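Local atomic coordinates of uncharacterized protein (Pseudomonas syringae pv. tomato, PDB entry 3K4I), a protein that is of unknown function but belongs to the aldolase/RraA family and forms an assembly of three chains. Residues T10-Q14 against S15-E19; E21-T25 against A26-D30; D30-S34 against L35-G39; I44-V48 against P49-C53. All blocks are in the same frame, centred on the assembly; numbering follows the deposited sequence.

Contact 1. Residues T10-Q14 against S15-E19; sequences TPIAQ and SVLDE
Gln14 and Asp18, one helical turn apart, meet through their polar ends. Gln14 NE2 donates to Asp18 OD1 at 3.2 Å along a nearly straight line (168°), with the oxygen lying close to the amide plane. On the acceptor side the fit is less regular: the donor comes from above the carboxylate plane, and the two flat groups are turned 49° against each other. The same pair is joined by the backbone, Asp18 N donating to Gln14 O at 2.8 Å. Gln14 reaches its partner because CG stands anti to the backbone N (chi1 -168°) and the chain then bends at chi2, laying the amide beside Leu17, whose CD1 is 3.7 Å from Gln14 OE1. Ala13, the N-cap residue, has no polar side chain to offer; its carbonyl oxygen takes two weak bonds, from Val16 N and Leu17 N. Just before it, Ile12 turns its CG2 branch to Val16 CG1 at 3.8 Å, the two side chains roughly perpendicular. This apolar face looks inward: Ile12 and Leu17 rest on Leu170 of strand 170-174 and Ile56 of strand 53-63, while Val16 packs on Val190 of helix 186-207.

Contact 2. Residues E21-T25 against A26-D30; sequences EHLDT and ASLSD
Leu28 leans back over the residues that lead into its own helix, and its side chain can be followed atom by atom. Leu28 CB lies 3.8 Å from Thr25 O, at the foot of the first turn. Leu28 CG and Leu28 CD1 both sit 3.9 Å from Asp24 O, so that the branch point and one methyl flank the carbonyl that opens the helix. Leu28 CD2, the other methyl, goes to Leu23 CD1 at 4.2 Å, where the two leucines are set crosswise. With CG anti to the carbonyl carbon (chi1 -74°), the isobutyl group is tipped toward the N-terminal end of the helix, which brings it over Asp24 O. Beyond the segments, Leu28 packs on Val189, Ala193 and Val172, and Leu23 on Val190.

The setting is the start of helix 25-33, with Asp24 in the N-cap position. Its carboxylate makes no capping bond. The Asp24 side chain comes within about 4 Å of a bound magnesium ion. The main chain supplies the first helical bonds, Leu28 N to Asp24 O at 3.3 Å and Ser29 N to Thr25 O at 2.9 Å.

The hydroxyls of this first turn look to other parts of the chain. Thr25 OG1 is hydrogen-bonded to Asp174 OD1 and Ser27 OG to Glu197 OE2, an oxygen that also bonds Asp24 N. Glu197 thus ties the loop and the first turn to helix 186-207. Ala26 and Ser29 pack against Asp124 and Gln143 of the second subunit.

Contact 3. Residues D30-S34 against L35-G39; sequences DALDS and LGIDG
Leu32 and Ile37 are joined by a backbone bond and by an apolar contact where the chain turns back at the end of helix 25-33. Among the main-chain bonds, Leu32 O accepts from Leu35 N at 2.8 Å and from Ile37 N at 3.2 Å, the donors arriving from opposite faces of the carbonyl plane. Gly36 N donates to Asp33 O, closing a type I turn. With Gly36 at positive phi (90°), the bonds from Ile37 N to Leu32 O and Gly36 N to Asp33 O form a Schellman motif, the classic helix C-terminal signal. Ser34 OG gives its proton to Ala31 O and also pairs with Arg192.

The apolar contacts follow the fold-back. Leu32 CD2 meets Ile37 CG2 at 3.9 Å, the two side chains slanting across each other, while Leu32 CD1 rests 3.9 Å from Gly39 CA. Leu32 also packs on Val179, Val181 and Val189.

Water joins the acids. One molecule donates to Asp33 OD1 and Asp38 OD1, which stand 4.3 Å apart; a second accepts from Gly39 N and lies 2.9 Å from Asp33 OD1, one of several acceptors competing for its protons. Arg148 of the second subunit forms salt bridges with both carboxylates. It probably offsets their like charges, and the acidic side chains here thus contribute to the subunit contact.

Contact 4. Residues I44-V48 against P49-C53; sequences IASQV and PGTRC
Val48 and Thr51 bracket a type II beta turn, whose closing bond from Thr51 N to Val48 O is long and weak at 3.4 Å. The threonine side chain gives that carbonyl a second and shorter link: Thr51 OG1 donates to Val48 O at 2.7 Å, in the carbonyl plane and on a lone pair. The hydroxyl gets there by standing between the backbone N and the carbonyl carbon (chi1 56°), a rotation that also swings CG2 against Val48. The methyls Thr51 CG2 and Val48 CG1 come within 3.5 Å, a snug approach between side chains that cross at a slant. Pro49 and Gly50 fill the two corner positions, and the positive phi of Gly50 (80°) is what the third residue of a type II turn adopts.

The turn connects strand 45-46 to strand 53-63, and so carries the chain from a short edge pairing with strand 135-137 into the long strand of the mixed sheet. Val48 is buried against Val128 and Ile129 of helix 125-130, and both Val48 and Thr51 touch Asn132.

Ser46 takes part through two waters. The first is 2.7 Å from Ser46 OG, accepts from Val48 N and donates to Thr51 OG1 at 2.6 Å; the second is hydrogen-bonded to Ser46 OG and donates to Thr51 O. Ser46 OG itself lies 4.0 Å from Thr51 OG1, so water spans the gap between the two arms. Gln47 has its CB directed away from the turn; its OE1 accepts from Arg140 NE and its NE2 is bonded to Ser137 O.

In the fold
The four contacts follow one another along the chain but differ in depth. Contact 1 lies at the surface and contact 2 is buried; contacts 3 and 4 are partly buried. Contacts 2 and 3 treat the two ends of helix 25-33, share Asp30 and face the second subunit, whose Arg123 forms a salt bridge with that residue, whereas contacts 1 and 4 touch no other chain of the assembly. Helix 186-207 underlies contacts 1, 2 and 3. Apolar packing and backbone bonds recur in all four, but bridging waters mark contacts 3 and 4. Arg52, from the end of contact 4, reaches Leu23 O of contact 2 through a weak hydrogen bond.

Contact 1. Residues T10-Q14 against S15-E19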
loop_
_atom_site.group_PDB
_atom_site.type_symbol
_atom_site.label_atom_id
_atom_site.label_comp_id
_atom_site.label_asym_id
_atom_site.label_seq_id
_atom_site.Cartn_x
_atom_site.Cartn_y
_atom_site.Cartn_z
ATOM N N THR C 10 3.225 21.517 -27.454
ATOM C CA THR C 10 4.660 21.651 -27.616
ATOM C C THR C 10 5.310 20.281 -27.668
ATOM O O THR C 10 5.304 19.560 -26.675
ATOM C CB THR C 10 5.280 22.470 -26.455
ATOM O OG1 THR C 10 4.639 23.753 -26.385
ATOM C CG2 THR C 10 6.783 22.686 -26.674
ATOM N N PRO C 11 5.905 19.926 -28.828
ATOM C CA PRO C 11 6.672 18.692 -28.904
ATOM C C PRO C 11 7.883 18.756 -27.995
ATOM O O PRO C 11 8.442 19.835 -27.769
ATOM C CB PRO C 11 7.104 18.621 -30.382
ATOM C CG PRO C 11 6.895 19.967 -30.924
ATOM C CD PRO C 11 5.763 20.562 -30.152
ATOM N N ILE C 12 8.248 17.602 -27.447
ATOM C CA ILE C 12 9.344 17.501 -26.505
ATOM C C ILE C 12 10.385 16.589 -27.142
ATOM O O ILE C 12 10.052 15.489 -27.574
ATOM C CB ILE C 12 8.861 16.927 -25.174
ATOM C CG1 ILE C 12 7.889 17.911 -24.499
ATOM C CG2 ILE C 12 10.049 16.630 -24.232
ATOM C CD1 ILE C 12 7.077 17.303 -23.358
ATOM N N ALA C 13 11.629 17.055 -27.184
ATOM C CA ALA C 13 12.708 16.347 -27.890
ATOM C C ALA C 13 13.025 15.021 -27.212
ATOM O O ALA C 13 12.957 14.911 -25.978
ATOM C CB ALA C 13 13.931 17.209 -27.964
ATOM N N GLN C 14 13.378 14.014 -28.014
ATOM C CA GLN C 14 13.647 12.688 -27.469
ATOM C C GLN C 14 14.734 12.761 -26.401
ATOM O O GLN C 14 14.690 12.025 -25.407
ATOM C CB GLN C 14 14.047 11.687 -28.572
ATOM C CG GLN C 14 14.059 10.217 -28.088
ATOM C CD GLN C 14 12.738 9.762 -27.458
ATOM O OE1 GLN C 14 11.649 10.018 -27.985
ATOM N NE2 GLN C 14 12.838 9.063 -26.327
ATOM N N SER C 15 15.683 13.674 -26.603
ATOM C CA SER C 15 16.839 13.852 -25.699
ATOM C C SER C 15 16.414 14.231 -24.286
ATOM O O SER C 15 17.004 13.759 -23.303
ATOM C CB SER C 15 17.815 14.895 -26.251
ATOM O OG SER C 15 17.176 16.144 -26.490
ATOM N N VAL C 16 15.376 15.068 -24.201
ATOM C CA VAL C 16 14.809 15.514 -22.920
ATOM C C VAL C 16 14.155 14.329 -22.219
ATOM O O VAL C 16 14.332 14.137 -21.018
ATOM C CB VAL C 16 13.803 16.681 -23.151
ATOM C CG1 VAL C 16 12.983 17.000 -21.882
ATOM C CG2 VAL C 16 14.534 17.944 -23.638
ATOM N N LEU C 17 13.440 13.503 -22.983
ATOM C CA LEU C 17 12.856 12.269 -22.445
ATOM C C LEU C 17 13.943 11.291 -21.991
ATOM O O LEU C 17 13.821 10.675 -20.926
ATOM C CB LEU C 17 11.915 11.618 -23.474
ATOM C CG LEU C 17 10.694 12.459 -23.864
ATOM C CD1 LEU C 17 10.182 12.164 -25.284
ATOM C CD2 LEU C 17 9.551 12.313 -22.858
ATOM N N ASP C 18 15.021 11.182 -22.769
ATOM C CA ASP C 18 16.089 10.254 -22.413
ATOM C C ASP C 18 16.741 10.634 -21.089
ATOM O O ASP C 18 16.973 9.766 -20.241
ATOM C CB ASP C 18 17.111 10.091 -23.551
ATOM C CG ASP C 18 16.488 9.476 -24.802
ATOM O OD1 ASP C 18 15.554 8.655 -24.654
ATOM O OD2 ASP C 18 16.905 9.818 -25.926
ATOM N N GLU C 19 16.981 11.932 -20.901
ATOM C CA GLU C 19 17.531 12.462 -19.658
ATOM C C GLU C 19 16.732 12.063 -18.425
ATOM O O GLU C 19 17.320 11.819 -17.381
ATOM C CB GLU C 19 17.605 13.971 -19.696
ATOM C CG GLU C 19 18.591 14.516 -20.696
ATOM C CD GLU C 19 18.822 15.995 -20.496
ATOM O OE1 GLU C 19 19.685 16.337 -19.668
ATOM O OE2 GLU C 19 18.128 16.806 -21.156
#

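Contact 2. Residues E21-T25 against A26-D30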
loop_
_atom_site.group_PDB
_atom_site.type_symbol
_atom_site.label_atom_id
_atom_site.label_comp_id
_atom_site.label_asym_id
_atom_site.label_seq_id
_atom_site.Cartn_x
_atom_site.Cartn_y
_atom_site.Cartn_z
ATOM N N GLU C 21 15.329 9.367 -17.729
ATOM C CA GLU C 21 15.736 8.022 -17.297
ATOM C C GLU C 21 16.526 8.045 -15.999
ATOM O O GLU C 21 16.510 7.071 -15.250
ATOM C CB GLU C 21 16.620 7.360 -18.358
ATOM C CG GLU C 21 15.889 6.637 -19.480
ATOM C CD GLU C 21 16.839 6.029 -20.510
ATOM O OE1 GLU C 21 17.981 5.619 -20.144
ATOM O OE2 GLU C 21 16.441 5.966 -21.701
ATOM N N HIS C 22 17.237 9.138 -15.753
ATOM C CA HIS C 22 18.103 9.264 -14.579
ATOM C C HIS C 22 17.634 10.353 -13.622
ATOM O O HIS C 22 18.418 10.822 -12.781
ATOM C CB HIS C 22 19.553 9.547 -15.001
ATOM C CG HIS C 22 20.064 8.613 -16.053
ATOM N ND1 HIS C 22 20.649 7.401 -15.750
ATOM C CD2 HIS C 22 20.079 8.711 -17.405
ATOM C CE1 HIS C 22 21.009 6.796 -16.869
ATOM N NE2 HIS C 22 20.671 7.569 -17.887
ATOM N N LEU C 23 16.360 10.748 -13.742
ATOM C CA LEU C 23 15.794 11.746 -12.854
ATOM C C LEU C 23 14.664 11.156 -12.030
ATOM O O LEU C 23 13.818 10.441 -12.555
ATOM C CB LEU C 23 15.300 12.986 -13.629
ATOM C CG LEU C 23 16.351 13.825 -14.357
ATOM C CD1 LEU C 23 15.722 14.962 -15.175
ATOM C CD2 LEU C 23 17.470 14.375 -13.420
ATOM N N ASP C 24 14.668 11.482 -10.739
ATOM C CA ASP C 24 13.650 11.051 -9.785
ATOM C C ASP C 24 12.509 12.062 -9.786
ATOM O O ASP C 24 12.716 13.251 -10.105
ATOM C CB ASP C 24 14.248 11.087 -8.369
ATOM C CG ASP C 24 15.353 10.065 -8.149
ATOM O OD1 ASP C 24 16.150 10.267 -7.215
ATOM O OD2 ASP C 24 15.422 9.051 -8.873
ATOM N N THR C 25 11.316 11.605 -9.405
ATOM C CA THR C 25 10.190 12.534 -9.219
ATOM C C THR C 25 10.520 13.693 -8.294
ATOM O O THR C 25 10.023 14.807 -8.514
ATOM C CB THR C 25 8.930 11.803 -8.738
ATOM O OG1 THR C 25 9.264 10.965 -7.631
ATOM C CG2 THR C 25 8.352 10.941 -9.890
ATOM N N ALA C 26 11.326 13.454 -7.254
ATOM C CA ALA C 26 11.714 14.542 -6.344
ATOM C C ALA C 26 12.478 15.668 -7.047
ATOM O O ALA C 26 12.204 16.847 -6.806
ATOM C CB ALA C 26 12.491 14.009 -5.130
ATOM N N SER C 27 13.450 15.324 -7.905
ATOM C CA SER C 27 14.212 16.347 -8.599
ATOM C C SER C 27 13.300 17.187 -9.503
ATOM O O SER C 27 13.409 18.415 -9.539
ATOM C CB SER C 27 15.330 15.719 -9.434
ATOM O OG SER C 27 15.977 14.712 -8.662
ATOM N N LEU C 28 12.404 16.501 -10.217
ATOM C CA LEU C 28 11.513 17.159 -11.148
ATOM C C LEU C 28 10.537 18.055 -10.416
ATOM O O LEU C 28 10.284 19.172 -10.847
ATOM C CB LEU C 28 10.765 16.137 -12.005
ATOM C CG LEU C 28 11.735 15.549 -13.050
ATOM C CD1 LEU C 28 11.208 14.243 -13.558
ATOM C CD2 LEU C 28 11.967 16.556 -14.197
ATOM N N SER C 29 10.056 17.568 -9.273
ATOM C CA SER C 29 9.156 18.364 -8.432
ATOM C C SER C 29 9.852 19.616 -7.861
ATOM O O SER C 29 9.290 20.723 -7.900
ATOM C CB SER C 29 8.604 17.500 -7.311
ATOM O OG SER C 29 7.706 18.265 -6.495
ATOM N N ASP C 30 11.081 19.467 -7.382
ATOM C CA ASP C 30 11.857 20.633 -6.876
ATOM C C ASP C 30 12.101 21.653 -8.002
ATOM O O ASP C 30 12.011 22.866 -7.791
ATOM C CB ASP C 30 13.191 20.169 -6.256
ATOM C CG ASP C 30 13.002 19.366 -4.972
ATOM O OD1 ASP C 30 11.851 19.195 -4.506
ATOM O OD2 ASP C 30 14.024 18.847 -4.435
#

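Contact 3. Residues D30-S34 against L35-G39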
loop_
_atom_site.group_PDB
_atom_site.type_symbol
_atom_site.label_atom_id
_atom_site.label_comp_id
_atom_site.label_asym_id
_atom_site.label_seq_id
_atom_site.Cartn_x
_atom_site.Cartn_y
_atom_site.Cartn_z
ATOM N N ASP C 30 11.081 19.467 -7.382
ATOM C CA ASP C 30 11.857 20.633 -6.876
ATOM C C ASP C 30 12.101 21.653 -8.002
ATOM O O ASP C 30 12.011 22.866 -7.791
ATOM C CB ASP C 30 13.191 20.169 -6.256
ATOM C CG ASP C 30 13.002 19.366 -4.972
ATOM O OD1 ASP C 30 11.851 19.195 -4.506
ATOM O OD2 ASP C 30 14.024 18.847 -4.435
ATOM N N ALA C 31 12.330 21.160 -9.219
ATOM C CA ALA C 31 12.518 22.035 -10.382
ATOM C C ALA C 31 11.236 22.806 -10.708
ATOM O O ALA C 31 11.255 24.014 -10.953
ATOM C CB ALA C 31 12.965 21.216 -11.594
ATOM N N LEU C 32 10.129 22.086 -10.738
ATOM C CA LEU C 32 8.834 22.730 -10.930
ATOM C C LEU C 32 8.586 23.787 -9.857
ATOM O O LEU C 32 8.159 24.887 -10.180
ATOM C CB LEU C 32 7.720 21.718 -10.928
ATOM C CG LEU C 32 7.610 20.935 -12.232
ATOM C CD1 LEU C 32 6.724 19.702 -11.928
ATOM C CD2 LEU C 32 6.981 21.777 -13.350
ATOM N N ASP C 33 8.887 23.449 -8.603
ATOM C CA ASP C 33 8.634 24.371 -7.493
ATOM C C ASP C 33 9.405 25.667 -7.710
ATOM O O ASP C 33 8.925 26.747 -7.373
ATOM C CB ASP C 33 9.094 23.768 -6.157
ATOM C CG ASP C 33 8.130 22.753 -5.596
ATOM O OD1 ASP C 33 7.050 22.532 -6.193
ATOM O OD2 ASP C 33 8.479 22.175 -4.541
ATOM N N SER C 34 10.622 25.559 -8.261
ATOM C CA SER C 34 11.446 26.737 -8.561
ATOM C C SER C 34 10.858 27.604 -9.657
ATOM O O SER C 34 11.288 28.749 -9.857
ATOM C CB SER C 34 12.911 26.344 -8.896
ATOM O OG SER C 34 13.018 25.785 -10.182
ATOM N N LEU C 35 9.868 27.060 -10.362
ATOM C CA LEU C 35 9.129 27.792 -11.383
ATOM C C LEU C 35 7.723 28.181 -10.883
ATOM O O LEU C 35 6.951 28.793 -11.614
ATOM C CB LEU C 35 9.109 27.020 -12.719
ATOM C CG LEU C 35 10.510 26.799 -13.366
ATOM C CD1 LEU C 35 10.485 25.709 -14.437
ATOM C CD2 LEU C 35 11.094 28.092 -13.917
ATOM N N GLY C 36 7.402 27.824 -9.639
ATOM C CA GLY C 36 6.152 28.275 -9.000
ATOM C C GLY C 36 4.982 27.344 -9.236
ATOM O O GLY C 36 3.833 27.739 -9.073
ATOM N N ILE C 37 5.270 26.102 -9.602
ATOM C CA ILE C 37 4.248 25.172 -10.099
ATOM C C ILE C 37 4.297 23.873 -9.293
ATOM O O ILE C 37 5.373 23.323 -9.059
ATOM C CB ILE C 37 4.519 24.866 -11.601
ATOM C CG1 ILE C 37 4.207 26.107 -12.445
ATOM C CG2 ILE C 37 3.722 23.640 -12.124
ATOM C CD1 ILE C 37 4.888 26.047 -13.792
ATOM N N ASP C 38 3.141 23.426 -8.819
ATOM C CA ASP C 38 3.004 22.121 -8.176
ATOM C C ASP C 38 2.825 21.097 -9.245
ATOM O O ASP C 38 2.053 21.332 -10.176
ATOM C CB ASP C 38 1.695 22.089 -7.352
ATOM C CG ASP C 38 1.783 22.856 -6.049
ATOM O OD1 ASP C 38 2.888 23.223 -5.637
ATOM O OD2 ASP C 38 0.718 23.078 -5.405
ATOM N N GLY C 39 3.499 19.955 -9.120
ATOM C CA GLY C 39 3.344 18.914 -10.135
ATOM C C GLY C 39 2.881 17.572 -9.613
ATOM O O GLY C 39 2.518 16.717 -10.388
HETATM O O HOH W 1 5.154 24.867 -6.350
HETATM O O HOH W 2 6.036 20.265 -7.667
#

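Contact 4. Residues I44-V48 against P49-C53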
loop_
_atom_site.group_PDB
_atom_site.type_symbol
_atom_site.label_atom_id
_atom_site.label_comp_id
_atom_site.label_asym_id
_atom_site.label_seq_id
_atom_site.Cartn_x
_atom_site.Cartn_y
_atom_site.Cartn_z
ATOM N N ILE C 44 -1.964 9.132 -5.825
ATOM C CA ILE C 44 -1.820 8.230 -6.970
ATOM C C ILE C 44 -0.507 7.430 -6.817
ATOM O O ILE C 44 0.578 7.912 -7.151
ATOM C CB ILE C 44 -1.960 8.941 -8.355
ATOM C CG1 ILE C 44 -3.322 9.645 -8.468
ATOM C CG2 ILE C 44 -1.821 7.897 -9.517
ATOM C CD1 ILE C 44 -3.677 10.220 -9.824
ATOM N N ALA C 45 -0.630 6.231 -6.271
ATOM C CA ALA C 45 0.487 5.475 -5.760
ATOM C C ALA C 45 1.023 4.471 -6.775
ATOM O O ALA C 45 0.269 3.865 -7.526
ATOM C CB ALA C 45 0.092 4.764 -4.454
ATOM N N SER C 46 2.332 4.266 -6.761
ATOM C CA SER C 46 2.889 3.128 -7.458
ATOM C C SER C 46 2.273 1.802 -6.944
ATOM O O SER C 46 2.287 1.515 -5.737
ATOM C CB SER C 46 4.407 3.110 -7.292
ATOM O OG SER C 46 4.900 1.928 -7.882
ATOM N N GLN C 47 1.748 1.006 -7.888
ATOM C CA GLN C 47 1.163 -0.300 -7.576
ATOM C C GLN C 47 2.073 -1.479 -7.878
ATOM O O GLN C 47 1.766 -2.615 -7.524
ATOM C CB GLN C 47 -0.181 -0.481 -8.300
ATOM C CG GLN C 47 -1.257 0.560 -7.916
ATOM C CD GLN C 47 -1.623 0.553 -6.440
ATOM O OE1 GLN C 47 -1.541 -0.484 -5.758
ATOM N NE2 GLN C 47 -2.000 1.709 -5.928
ATOM N N VAL C 48 3.184 -1.234 -8.574
ATOM C CA VAL C 48 4.073 -2.331 -8.913
ATOM C C VAL C 48 5.448 -1.961 -8.391
ATOM O O VAL C 48 6.087 -1.066 -8.928
ATOM C CB VAL C 48 4.117 -2.623 -10.442
ATOM C CG1 VAL C 48 5.114 -3.764 -10.741
ATOM C CG2 VAL C 48 2.726 -3.017 -10.956
ATOM N N PRO C 49 5.926 -2.668 -7.357
ATOM C CA PRO C 49 7.235 -2.315 -6.802
ATOM C C PRO C 49 8.396 -2.326 -7.828
ATOM O O PRO C 49 8.450 -3.188 -8.709
ATOM C CB PRO C 49 7.440 -3.363 -5.698
ATOM C CG PRO C 49 5.997 -3.641 -5.217
ATOM C CD PRO C 49 5.176 -3.600 -6.484
ATOM N N GLY C 50 9.251 -1.318 -7.742
ATOM C CA GLY C 50 10.435 -1.231 -8.604
ATOM C C GLY C 50 10.232 -0.708 -10.013
ATOM O O GLY C 50 11.160 -0.772 -10.853
ATOM N N THR C 51 9.034 -0.214 -10.302
ATOM C CA THR C 51 8.756 0.322 -11.640
ATOM C C THR C 51 8.823 1.853 -11.686
ATOM O O THR C 51 8.755 2.540 -10.650
ATOM C CB THR C 51 7.389 -0.139 -12.180
ATOM O OG1 THR C 51 6.340 0.230 -11.251
ATOM C CG2 THR C 51 7.412 -1.666 -12.439
ATOM N N ARG C 52 8.966 2.366 -12.896
ATOM C CA ARG C 52 8.942 3.803 -13.156
ATOM C C ARG C 52 8.601 4.010 -14.620
ATOM O O ARG C 52 8.692 3.089 -15.415
ATOM C CB ARG C 52 10.295 4.456 -12.787
ATOM C CG ARG C 52 11.481 3.962 -13.616
ATOM C CD ARG C 52 12.802 4.557 -13.101
ATOM N NE ARG C 52 12.844 6.022 -13.099
ATOM C CZ ARG C 52 12.979 6.782 -14.184
ATOM N NH1 ARG C 52 13.091 6.230 -15.383
ATOM N NH2 ARG C 52 13.002 8.107 -14.075
ATOM N N CYS C 53 8.155 5.200 -14.966
ATOM C CA CYS C 53 7.954 5.526 -16.380
ATOM C C CYS C 53 8.141 6.984 -16.640
ATOM O O CYS C 53 7.886 7.843 -15.764
ATOM C CB CYS C 53 6.569 5.077 -16.921
ATOM S SG CYS C 53 5.172 5.765 -15.990
HETATM O O HOH W 3 4.070 1.089 -10.322
HETATM O O HOH W 4 7.726 1.932 -8.221
#